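Local coordinates for AbyA5 (Verrucosispora maris, PDB 4YWF), which catalyses the elimination of acetate in spirotetronate biosynthesis and belongs to the alpha/beta hydrolase superfamily, at residues 73-76 with 77-80; 327-331 with 332-336; 357-360 with 361-365. The protein carries 4 engineered substitutions. One frame throughout, in Å; residues are numbered along the deposited sequence.

In the fold
All three contacts are local, and none touches another. Contact 1 starts helix 76-87. Contact 2 fills the loop between strand 322-327, at one end of the mixed sheet, and helix 337-351. Contact 3 lies on the closing helix, 356-365, which packs on that same helix 337-351. Contacts 2 and 3 therefore share a neighbour, although their nearest atoms are about 11 Å apart. Contact 3 is the surface one, while contacts 1 and 2 are partly buried. The chemistry follows the place. Contact 1 is a helix cap made by a carboxylate. Contact 2 combines a histidine stack with a gripped aspartate. Contact 3 relies on main-chain bonds, with its opposite charges only near each other.

Contact 1. Residues 73-76 with 77-80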
ATOM      1  N   ALA A  73      27.062   8.652   3.610  1.00 33.38           N
ATOM      2  CA  ALA A  73      27.023  10.031   3.174  1.00 33.30           C
ATOM      3  C   ALA A  73      25.949  10.899   3.890  1.00 37.50           C
ATOM      4  O   ALA A  73      25.814  12.068   3.590  1.00 39.05           O
ATOM      5  CB  ALA A  73      26.803  10.102   1.703  1.00 33.14           C
ATOM      6  N   GLY A  74      25.182  10.330   4.814  1.00 36.89           N
ATOM      7  CA  GLY A  74      24.107  11.067   5.499  1.00 38.42           C
ATOM      8  C   GLY A  74      22.830  11.326   4.692  1.00 38.82           C
ATOM      9  O   GLY A  74      21.999  12.133   5.112  1.00 41.43           O
ATOM     10  N   ASP A  75      22.649  10.637   3.565  1.00 35.46           N
ATOM     11  CA  ASP A  75      21.424  10.743   2.801  1.00 34.10           C
ATOM     12  C   ASP A  75      20.488   9.553   3.206  1.00 35.65           C
ATOM     13  O   ASP A  75      20.437   8.469   2.563  1.00 31.45           O
ATOM     14  CB  ASP A  75      21.756  10.770   1.317  1.00 33.86           C
ATOM     15  CG  ASP A  75      20.533  10.756   0.452  1.00 37.09           C
ATOM     16  OD1 ASP A  75      19.431  10.541   0.982  1.00 39.09           O
ATOM     17  OD2 ASP A  75      20.660  10.928  -0.782  1.00 43.22           O
ATOM     18  N   LEU A  76      19.762   9.778   4.293  1.00 34.07           N
ATOM     19  CA  LEU A  76      19.031   8.716   4.969  1.00 33.48           C
ATOM     20  C   LEU A  76      17.800   8.252   4.178  1.00 33.23           C
ATOM     21  O   LEU A  76      17.402   7.071   4.240  1.00 29.75           O
ATOM     22  CB  LEU A  76      18.644   9.198   6.368  1.00 35.88           C
ATOM     23  CG  LEU A  76      19.805   9.667   7.261  1.00 36.92           C
ATOM     24  CD1 LEU A  76      19.380   9.639   8.711  1.00 37.91           C
ATOM     25  CD2 LEU A  76      21.069   8.835   7.120  1.00 37.35           C
ATOM     26  N   LEU A  77      17.209   9.175   3.415  1.00 31.81           N
ATOM     27  CA  LEU A  77      16.031   8.839   2.593  1.00 31.53           C
ATOM     28  C   LEU A  77      16.428   7.988   1.412  1.00 29.51           C
ATOM     29  O   LEU A  77      15.690   7.078   1.016  1.00 27.49           O
ATOM     30  CB  LEU A  77      15.249  10.128   2.117  1.00 33.81           C
ATOM     31  CG  LEU A  77      14.448  10.902   3.185  1.00 36.60           C
ATOM     32  CD1 LEU A  77      13.457  11.891   2.583  1.00 35.60           C
ATOM     33  CD2 LEU A  77      13.684   9.956   4.119  1.00 36.00           C
ATOM     34  N   ALA A  78      17.560   8.305   0.791  1.00 28.62           N
ATOM     35  CA  ALA A  78      18.038   7.408  -0.259  1.00 28.78           C
ATOM     36  C   ALA A  78      18.403   6.059   0.343  1.00 27.40           C
ATOM     37  O   ALA A  78      18.203   5.050  -0.315  1.00 28.63           O
ATOM     38  CB  ALA A  78      19.231   7.993  -1.014  1.00 30.19           C
ATOM     39  N   ALA A  79      18.943   6.017   1.571  1.00 26.36           N
ATOM     40  CA  ALA A  79      19.321   4.713   2.146  1.00 22.13           C
ATOM     41  C   ALA A  79      18.107   3.874   2.437  1.00 22.83           C
ATOM     42  O   ALA A  79      18.092   2.683   2.147  1.00 23.30           O
ATOM     43  CB  ALA A  79      20.155   4.875   3.371  1.00 22.89           C
ATOM     44  N   THR A  80      17.082   4.523   3.003  1.00 22.59           N
ATOM     45  CA  THR A  80      15.735   3.973   3.178  1.00 23.28           C
ATOM     46  C   THR A  80      15.205   3.280   1.900  1.00 27.68           C
ATOM     47  O   THR A  80      14.818   2.107   1.894  1.00 26.19           O
ATOM     48  CB  THR A  80      14.763   5.105   3.575  1.00 24.07           C
ATOM     49  OG1 THR A  80      15.109   5.637   4.886  1.00 23.39           O
ATOM     50  CG2 THR A  80      13.266   4.597   3.584  1.00 25.72           C
TER
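Asp75 caps the N-terminus of helix 76-87 by reaching forward to Ala78. Its OD1 accepts from Ala78 N at 2.9 Å, with a fairly straight N-H...O angle of 160°. The donor stands above the carboxylate plane. CG lies anti to the backbone N of Asp75 (chi1 175°), and this turns the carboxylate toward the helix start. The methyl of Ala78 lies over a face of the carboxylate, with its CB 3.2 Å from Asp75 OD1. The first turn is the tight part. Asp75 O takes the N-H of Ala79 at 3.0 Å. Leu76 O is gripped twice by Thr80, through N at 2.9 Å and through OG1 at 2.8 Å. These two donors come from opposite faces of the carbonyl plane. The loose side is the link before the cap. Ala73 and Gly74 are exposed there, and Gly74, with its positive phi, ends the preceding helix in a Schellman motif. Asp75 OD2 also makes a weak, long ion pair with Arg70. Ala78 and Ala79 rest on helix 59-72, while Leu76 and Leu77 meet Trp110, and Thr80 meets Val106 and Phe107, all on helix 94-111.

Contact 2. Residues 327-331 with 332-336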
ATOM      1  N   HIS A 327      -4.384   5.041 -17.416  1.00 33.77           N
ATOM      2  CA  HIS A 327      -3.153   5.375 -18.172  1.00 35.49           C
ATOM      3  C   HIS A 327      -2.867   4.209 -19.110  1.00 37.61           C
ATOM      4  O   HIS A 327      -2.986   3.045 -18.714  1.00 41.48           O
ATOM      5  CB  HIS A 327      -1.942   5.597 -17.277  1.00 34.15           C
ATOM      6  CG  HIS A 327      -2.130   6.620 -16.207  1.00 35.15           C
ATOM      7  ND1 HIS A 327      -2.367   7.952 -16.472  1.00 39.69           N
ATOM      8  CD2 HIS A 327      -2.077   6.509 -14.855  1.00 37.61           C
ATOM      9  CE1 HIS A 327      -2.473   8.617 -15.333  1.00 38.23           C
ATOM     10  NE2 HIS A 327      -2.310   7.764 -14.339  1.00 36.82           N
ATOM     11  N   ASP A 328      -2.496   4.507 -20.352  1.00 37.99           N
ATOM     12  CA  ASP A 328      -2.057   3.463 -21.280  1.00 43.32           C
ATOM     13  C   ASP A 328      -0.612   3.092 -20.891  1.00 44.06           C
ATOM     14  O   ASP A 328       0.389   3.571 -21.469  1.00 46.18           O
ATOM     15  CB  ASP A 328      -2.233   3.910 -22.748  1.00 44.37           C
ATOM     16  CG  ASP A 328      -1.588   2.951 -23.730  1.00 47.93           C
ATOM     17  OD1 ASP A 328      -1.749   1.717 -23.566  1.00 41.76           O
ATOM     18  OD2 ASP A 328      -0.895   3.458 -24.655  1.00 53.51           O
ATOM     19  N   ASP A 329      -0.541   2.240 -19.859  1.00 39.75           N
ATOM     20  CA  ASP A 329       0.680   1.867 -19.224  1.00 35.02           C
ATOM     21  C   ASP A 329       0.514   0.502 -18.537  1.00 37.47           C
ATOM     22  O   ASP A 329      -0.627  -0.071 -18.423  1.00 31.68           O
ATOM     23  CB  ASP A 329       1.094   2.943 -18.229  1.00 34.73           C
ATOM     24  CG  ASP A 329       2.553   2.839 -17.802  1.00 35.31           C
ATOM     25  OD1 ASP A 329       3.211   1.890 -18.273  1.00 39.97           O
ATOM     26  OD2 ASP A 329       3.045   3.701 -17.027  1.00 33.37           O
ATOM     27  N   VAL A 330       1.663  -0.040 -18.144  1.00 38.35           N
ATOM     28  CA  VAL A 330       1.724  -1.305 -17.445  1.00 43.44           C
ATOM     29  C   VAL A 330       1.441  -1.140 -15.956  1.00 39.69           C
ATOM     30  O   VAL A 330       1.191  -0.039 -15.449  1.00 40.61           O
ATOM     31  CB  VAL A 330       3.054  -2.052 -17.653  1.00 47.03           C
ATOM     32  CG1 VAL A 330       3.327  -2.241 -19.142  1.00 54.40           C
ATOM     33  CG2 VAL A 330       4.206  -1.316 -16.974  1.00 50.68           C
ATOM     34  N   HIS A 331       1.431  -2.279 -15.277  1.00 37.96           N
ATOM     35  CA  HIS A 331       1.019  -2.341 -13.909  1.00 37.55           C
ATOM     36  C   HIS A 331       1.752  -1.315 -13.089  1.00 40.95           C
ATOM     37  O   HIS A 331       2.965  -1.190 -13.206  1.00 40.93           O
ATOM     38  CB  HIS A 331       1.243  -3.741 -13.363  1.00 38.66           C
ATOM     39  CG  HIS A 331       0.976  -3.850 -11.891  1.00 39.25           C
ATOM     40  ND1 HIS A 331      -0.296  -3.839 -11.374  1.00 36.66           N
ATOM     41  CD2 HIS A 331       1.816  -3.893 -10.825  1.00 38.87           C
ATOM     42  CE1 HIS A 331      -0.239  -3.929 -10.061  1.00 38.23           C
ATOM     43  NE2 HIS A 331       1.030  -3.969  -9.699  1.00 38.61           N
ATOM     44  N   GLY A 332       0.998  -0.575 -12.284  1.00 39.49           N
ATOM     45  CA  GLY A 332       1.513   0.521 -11.467  1.00 39.25           C
ATOM     46  C   GLY A 332       1.692   1.870 -12.182  1.00 37.52           C
ATOM     47  O   GLY A 332       2.130   2.850 -11.542  1.00 35.11           O
ATOM     48  N   SER A 333       1.383   1.911 -13.485  1.00 37.62           N
ATOM     49  CA  SER A 333       1.551   3.098 -14.367  1.00 35.95           C
ATOM     50  C   SER A 333       2.828   3.876 -14.026  1.00 36.74           C
ATOM     51  O   SER A 333       2.798   5.024 -13.662  1.00 34.43           O
ATOM     52  CB  SER A 333       0.315   3.976 -14.347  1.00 37.61           C
ATOM     53  OG  SER A 333      -0.832   3.214 -14.707  1.00 35.35           O
ATOM     54  N   PRO A 334       3.981   3.219 -14.194  1.00 41.28           N
ATOM     55  CA  PRO A 334       5.218   3.797 -13.674  1.00 44.44           C
ATOM     56  C   PRO A 334       5.743   4.917 -14.533  1.00 42.72           C
ATOM     57  O   PRO A 334       6.571   5.672 -14.084  1.00 47.41           O
ATOM     58  CB  PRO A 334       6.187   2.616 -13.636  1.00 43.89           C
ATOM     59  CG  PRO A 334       5.428   1.406 -14.073  1.00 43.41           C
ATOM     60  CD  PRO A 334       4.184   1.869 -14.747  1.00 41.26           C
ATOM     61  N   ALA A 335       5.245   5.023 -15.760  1.00 44.63           N
ATOM     62  CA  ALA A 335       5.524   6.185 -16.573  1.00 40.53           C
ATOM     63  C   ALA A 335       4.607   7.395 -16.274  1.00 39.88           C
ATOM     64  O   ALA A 335       4.803   8.432 -16.878  1.00 38.68           O
ATOM     65  CB  ALA A 335       5.449   5.807 -18.050  1.00 46.53           C
ATOM     66  N   HIS A 336       3.624   7.308 -15.364  1.00 35.28           N
ATOM     67  CA  HIS A 336       2.763   8.477 -15.091  1.00 32.13           C
ATOM     68  C   HIS A 336       2.655   8.804 -13.638  1.00 32.70           C
ATOM     69  O   HIS A 336       1.575   9.154 -13.193  1.00 30.27           O
ATOM     70  CB  HIS A 336       1.372   8.233 -15.596  1.00 34.60           C
ATOM     71  CG  HIS A 336       1.289   7.888 -17.047  1.00 36.11           C
ATOM     72  ND1 HIS A 336       1.724   6.680 -17.565  1.00 37.04           N
ATOM     73  CD2 HIS A 336       0.754   8.570 -18.080  1.00 35.70           C
ATOM     74  CE1 HIS A 336       1.475   6.649 -18.860  1.00 39.26           C
ATOM     75  NE2 HIS A 336       0.868   7.778 -19.191  1.00 38.26           N
TER
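The rings of His327 and His336 form an offset stack, with centroids 4.4 Å apart and planes at 18°. The two side chains slide past each other in opposite directions. The CB of each therefore sits over the other ring: His336 CB is 3.7 Å from the centroid of the His327 ring, and His327 CB is 3.8 Å from that of His336. Both are CH-pi contacts over the face. Gly332 N lies over one face of the His331 ring. At the edges the partners are polar. Ser333 OG lies in the plane of the His327 ring, 3.5 Å from its CD2, and is hydrogen-bonded to Ser301 OG. His327 NE2 bonds to Thr340 OG1. At the edge of His336 sits Asp329 OD2, which takes a weak bond from His336 ND1 at 3.3 Å. CG of Asp329 is anti to its backbone N (chi1 -163°), and the carboxylate reaches across to the chain at 333-336. There OD2 also accepts from Ala335 N at 2.9 Å, with the donor nearly along the C-O axis. The CD of Pro334 packs against the same oxygen at 3.1 Å. Between these groups the chain reverses in a type II beta turn from Val330 to Ser333, closed by Ser333 N to Val330 O at 2.8 Å. Gly332 supplies the positive phi of the turn. His331 ND1 bonds to Asp304 OD1. This pair follows the last two strands of the sheet, consistent with the acid and histidine of an alpha/beta hydrolase triad. The N-H of Ala335, and more weakly that of His336, probably offset the charge of the buried Asp329 carboxylate; they link Asp329 to the chain beyond the His331 turn.

Contact 3. Residues 357-360 with 361-365; sequences RHRA and AVDGA
Arg359 and Asp363 stand one turn apart on the alpha helix 356-365. Their side chains lie side by side and point the same way. The arginine starts with CG anti to the carbonyl carbon (chi1 -62°) and bends at chi3 (37°), bringing the guanidinium round toward the carboxylate. The approach stays incomplete. Arg359 NH2 is 4.2 Å from Asp363 OD2, beyond a salt bridge, and the two planes are 76° apart. Any attraction is therefore probably modest; the arginine side chain also touches Glu350 of helix 337-351. Val362, the buried residue of the group, packs on Leu345, Ala346 and Leu349 of that helix. Its CG2 is anti to the carbonyl carbon and beside the backbone N, which sets this methyl 3.4 Å from His358 O, in the turn before. His358 points away from the following turn and sets its ring edge-to-face with Tyr168. Arg357 also leads away, and its NH2 makes a salt bridge with Asp355. The bonds between the turns belong to the main chain. Ala361 N and Val362 N each donate at 3.1 Å, to Arg357 O and His358 O respectively. Gly364 N reaches Ala360 O at 2.9 Å. The shortest of the four is Asp363 N to Arg359 O, at 2.8 Å. Asp363 OD2 lies 3.3 Å from the same Arg359 O; both are acceptors, so no hydrogen bond joins them.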
ATOM      1  N   ARG A 357      -8.321  26.853  -1.510  1.00 31.50           N
ATOM      2  CA  ARG A 357      -7.007  27.355  -1.928  1.00 35.95           C
ATOM      3  C   ARG A 357      -6.076  26.166  -2.227  1.00 32.91           C
ATOM      4  O   ARG A 357      -5.442  26.121  -3.271  1.00 30.59           O
ATOM      5  CB  ARG A 357      -6.418  28.332  -0.870  1.00 37.30           C
ATOM      6  CG  ARG A 357      -7.274  29.586  -0.622  1.00 40.52           C
ATOM      7  CD  ARG A 357      -6.921  30.379   0.648  1.00 44.55           C
ATOM      8  NE  ARG A 357      -6.641  29.522   1.802  1.00 48.67           N
ATOM      9  CZ  ARG A 357      -5.590  29.616   2.627  1.00 53.65           C
ATOM     10  NH1 ARG A 357      -4.697  30.592   2.526  1.00 51.95           N
ATOM     11  NH2 ARG A 357      -5.440  28.719   3.601  1.00 56.47           N
ATOM     12  N   HIS A 358      -6.058  25.166  -1.334  1.00 35.02           N
ATOM     13  CA  HIS A 358      -5.248  23.957  -1.534  1.00 32.54           C
ATOM     14  C   HIS A 358      -5.744  23.155  -2.744  1.00 30.67           C
ATOM     15  O   HIS A 358      -4.945  22.729  -3.547  1.00 32.86           O
ATOM     16  CB  HIS A 358      -5.265  23.040  -0.302  1.00 30.82           C
ATOM     17  CG  HIS A 358      -4.624  23.619   0.904  1.00 30.87           C
ATOM     18  ND1 HIS A 358      -4.815  23.103   2.175  1.00 32.61           N
ATOM     19  CD2 HIS A 358      -3.789  24.681   1.053  1.00 32.61           C
ATOM     20  CE1 HIS A 358      -4.121  23.819   3.051  1.00 35.13           C
ATOM     21  NE2 HIS A 358      -3.495  24.786   2.394  1.00 33.27           N
ATOM     22  N   ARG A 359      -7.057  22.993  -2.886  1.00 31.07           N
ATOM     23  CA  ARG A 359      -7.632  22.317  -4.065  1.00 29.31           C
ATOM     24  C   ARG A 359      -7.279  22.983  -5.388  1.00 30.33           C
ATOM     25  O   ARG A 359      -6.868  22.314  -6.331  1.00 31.15           O
ATOM     26  CB  ARG A 359      -9.155  22.240  -3.948  1.00 32.51           C
ATOM     27  CG  ARG A 359      -9.608  21.429  -2.731  1.00 33.80           C
ATOM     28  CD  ARG A 359     -10.997  20.874  -2.847  1.00 32.88           C
ATOM     29  NE  ARG A 359     -11.239  20.464  -4.212  1.00 36.05           N
ATOM     30  CZ  ARG A 359     -12.436  20.474  -4.789  1.00 39.17           C
ATOM     31  NH1 ARG A 359     -13.534  20.756  -4.088  1.00 36.05           N
ATOM     32  NH2 ARG A 359     -12.531  20.166  -6.055  1.00 36.53           N
ATOM     33  N   ALA A 360      -7.409  24.308  -5.462  1.00 33.24           N
ATOM     34  CA  ALA A 360      -7.072  25.054  -6.712  1.00 31.41           C
ATOM     35  C   ALA A 360      -5.571  24.993  -7.079  1.00 33.14           C
ATOM     36  O   ALA A 360      -5.237  24.850  -8.236  1.00 29.92           O
ATOM     37  CB  ALA A 360      -7.502  26.492  -6.578  1.00 32.82           C
ATOM     38  N   ALA A 361      -4.675  25.088  -6.102  1.00 31.32           N
ATOM     39  CA  ALA A 361      -3.232  24.875  -6.410  1.00 32.85           C
ATOM     40  C   ALA A 361      -2.973  23.463  -6.927  1.00 33.30           C
ATOM     41  O   ALA A 361      -2.195  23.275  -7.859  1.00 35.74           O
ATOM     42  CB  ALA A 361      -2.343  25.157  -5.200  1.00 31.19           C
ATOM     43  N   VAL A 362      -3.593  22.449  -6.318  1.00 31.61           N
ATOM     44  CA  VAL A 362      -3.403  21.075  -6.856  1.00 31.26           C
ATOM     45  C   VAL A 362      -4.047  20.918  -8.236  1.00 29.54           C
ATOM     46  O   VAL A 362      -3.498  20.249  -9.086  1.00 29.69           O
ATOM     47  CB  VAL A 362      -3.918  20.003  -5.877  1.00 28.83           C
ATOM     48  CG1 VAL A 362      -3.883  18.603  -6.479  1.00 28.50           C
ATOM     49  CG2 VAL A 362      -3.090  20.055  -4.586  1.00 29.66           C
ATOM     50  N   ASP A 363      -5.230  21.498  -8.412  1.00 33.57           N
ATOM     51  CA  ASP A 363      -5.952  21.473  -9.698  1.00 39.53           C
ATOM     52  C   ASP A 363      -5.155  22.113 -10.833  1.00 37.67           C
ATOM     53  O   ASP A 363      -5.140  21.588 -11.940  1.00 36.53           O
ATOM     54  CB  ASP A 363      -7.348  22.114  -9.582  1.00 42.95           C
ATOM     55  CG  ASP A 363      -8.399  21.150  -9.034  1.00 48.44           C
ATOM     56  OD1 ASP A 363      -8.291  19.907  -9.270  1.00 54.59           O
ATOM     57  OD2 ASP A 363      -9.340  21.624  -8.347  1.00 46.89           O
ATOM     58  N   GLY A 364      -4.469  23.212 -10.534  1.00 36.46           N
ATOM     59  CA  GLY A 364      -3.564  23.846 -11.479  1.00 38.79           C
ATOM     60  C   GLY A 364      -2.386  22.959 -11.833  1.00 40.83           C
ATOM     61  O   GLY A 364      -2.130  22.708 -13.012  1.00 38.94           O
ATOM     62  N   ALA A 365      -1.679  22.463 -10.816  1.00 38.37           N
ATOM     63  CA  ALA A 365      -0.625  21.498 -11.046  1.00 38.19           C
ATOM     64  C   ALA A 365      -1.170  20.291 -11.837  1.00 38.14           C
ATOM     65  O   ALA A 365      -0.521  19.842 -12.792  1.00 40.30           O
ATOM     66  CB  ALA A 365       0.025  21.098  -9.732  1.00 37.64           C
TER